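Local coordinates for protein putative invasin (Yersinia pseudotuberculosis IP 31758, PDB 5N40) that probably acts as an adhesin in bacterial attachment to cells, with a C-type lectin-like adhesion domain following immunoglobulin-like domains, at residues Thr44-Ala49 and Gly66-Thr71. The protein carries 1 engineered substitution. Residues are numbered along the deposited sequence; the frame is centred on the assembly and turned at random.
Sequences TGQTVA and GLYTAT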
loop_
_atom_site.group_PDB
_atom_site.type_symbol
_atom_site.label_atom_id
_atom_site.label_comp_id
_atom_site.label_asym_id
_atom_site.label_seq_id
_atom_site.Cartn_x
_atom_site.Cartn_y
_atom_site.Cartn_z
ATOM N N THR A 44 34.529 20.229 -44.064
ATOM C CA THR A 44 33.801 21.431 -43.687
ATOM C C THR A 44 32.556 21.617 -44.552
ATOM O O THR A 44 32.410 21.015 -45.618
ATOM C CB THR A 44 34.717 22.657 -43.797
ATOM O OG1 THR A 44 35.147 22.828 -45.153
ATOM C CG2 THR A 44 35.946 22.487 -42.906
ATOM N N GLY A 45 31.646 22.458 -44.064
ATOM C CA GLY A 45 30.494 22.870 -44.844
ATOM C C GLY A 45 29.440 21.806 -45.056
ATOM O O GLY A 45 28.657 21.906 -46.004
ATOM N N GLN A 46 29.385 20.796 -44.201
ATOM C CA GLN A 46 28.469 19.683 -44.401
ATOM C C GLN A 46 27.133 19.902 -43.694
ATOM O O GLN A 46 26.998 20.731 -42.790
ATOM C CB GLN A 46 29.106 18.385 -43.914
ATOM C CG GLN A 46 30.408 18.063 -44.617
ATOM C CD GLN A 46 30.240 17.994 -46.122
ATOM O OE1 GLN A 46 29.596 17.083 -46.644
ATOM N NE2 GLN A 46 30.806 18.969 -46.827
ATOM N N THR A 47 26.138 19.123 -44.128
ATOM C CA THR A 47 24.788 19.144 -43.564
ATOM C C THR A 47 24.677 17.952 -42.623
ATOM O O THR A 47 24.464 16.817 -43.059
ATOM C CB THR A 47 23.746 19.102 -44.673
ATOM O OG1 THR A 47 23.913 20.263 -45.497
ATOM C CG2 THR A 47 22.320 19.075 -44.089
ATOM N N VAL A 48 24.829 18.221 -41.330
ATOM C CA VAL A 48 24.935 17.199 -40.296
ATOM C C VAL A 48 23.681 17.230 -39.432
ATOM O O VAL A 48 23.173 18.306 -39.088
ATOM C CB VAL A 48 26.204 17.437 -39.450
ATOM C CG1 VAL A 48 26.292 16.466 -38.272
ATOM C CG2 VAL A 48 27.438 17.321 -40.327
ATOM N N ALA A 49 23.174 16.045 -39.096
ATOM C CA ALA A 49 22.039 15.902 -38.195
ATOM C C ALA A 49 22.357 14.832 -37.165
ATOM O O ALA A 49 23.034 13.845 -37.471
ATOM C CB ALA A 49 20.757 15.538 -38.951
ATOM N N GLY A 66 35.980 21.454 -38.969
ATOM C CA GLY A 66 35.067 20.349 -39.220
ATOM C C GLY A 66 34.425 19.783 -37.973
ATOM O O GLY A 66 34.184 18.570 -37.895
ATOM N N LEU A 67 34.150 20.627 -36.988
ATOM C CA LEU A 67 33.415 20.229 -35.798
ATOM C C LEU A 67 31.970 20.685 -35.929
ATOM O O LEU A 67 31.699 21.802 -36.378
ATOM C CB LEU A 67 34.041 20.833 -34.538
ATOM C CG LEU A 67 35.074 19.982 -33.792
ATOM C CD1 LEU A 67 36.172 19.470 -34.717
ATOM C CD2 LEU A 67 35.675 20.802 -32.666
ATOM N N TYR A 68 31.046 19.814 -35.538
ATOM C CA TYR A 68 29.620 20.104 -35.611
ATOM C C TYR A 68 28.997 19.760 -34.268
ATOM O O TYR A 68 29.178 18.645 -33.771
ATOM C CB TYR A 68 28.946 19.307 -36.732
ATOM C CG TYR A 68 29.561 19.519 -38.096
ATOM C CD1 TYR A 68 30.768 18.916 -38.437
ATOM C CD2 TYR A 68 28.933 20.315 -39.047
ATOM C CE1 TYR A 68 31.341 19.106 -39.684
ATOM C CE2 TYR A 68 29.497 20.505 -40.301
ATOM C CZ TYR A 68 30.696 19.892 -40.614
ATOM O OH TYR A 68 31.262 20.077 -41.861
ATOM N N THR A 69 28.258 20.707 -33.689
ATOM C CA THR A 69 27.753 20.549 -32.331
ATOM C C THR A 69 26.255 20.809 -32.256
ATOM O O THR A 69 25.677 21.519 -33.080
ATOM C CB THR A 69 28.476 21.486 -31.360
ATOM O OG1 THR A 69 28.285 22.848 -31.766
ATOM C CG2 THR A 69 29.960 21.169 -31.346
ATOM N N ALA A 70 25.641 20.211 -31.236
ATOM C CA ALA A 70 24.259 20.489 -30.870
ATOM C C ALA A 70 24.109 20.243 -29.377
ATOM O O ALA A 70 24.900 19.521 -28.764
ATOM C CB ALA A 70 23.265 19.630 -31.658
ATOM N N THR A 71 23.094 20.866 -28.790
ATOM C CA THR A 71 22.793 20.687 -27.376
ATOM C C THR A 71 21.654 19.683 -27.236
ATOM O O THR A 71 20.586 19.864 -27.828
ATOM C CB THR A 71 22.424 22.016 -26.718
ATOM O OG1 THR A 71 23.550 22.903 -26.768
ATOM C CG2 THR A 71 22.007 21.810 -25.259
#
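Val48 lies over one face of the Tyr68 ring, while the phenol oxygen of that ring is gripped by the backbone just ahead of Val48. The first claim rests on a CH-pi contact: Val48 CG2 is 3.7 Å from the Tyr68 ring centroid, 17° off the normal. It sits nearer the CD2 side, with Val48 CG2 to Tyr68 CD2 at 3.6 Å. The two side chains cross at about a right angle. Val48 CG1 is anti to the backbone N (chi1 175°), which leaves CG2, beside that N, as the methyl laid on the ring.

At the far end of the ring, Gln46 N donates to Tyr68 OH (3.1 Å, 160° at the hydrogen). The same hydroxyl is hydrogen-bonded to Val43 O, so it donates there and accepts from Gln46 N, and Gln46 CB packs against Tyr68 OH at 3.4 Å. Beyond CG, the bent Gln46 chain turns back on its own loop: Gln46 NE2 meets Thr44 O at 2.9 Å, nearly straight, with the amide plane almost perpendicular to the Tyr68 ring.

The contact thereby ties the loop leading into strand 48-52 to strand 67-73 of this immunoglobulin-like domain, where Val60 and Leu35 also touch Tyr68. The chemistry implies a division of labour: apolar contact covers a ring face, whereas two main-chain partners satisfy the hydroxyl of the buried Tyr68 and fix the loop at 43-46 against it.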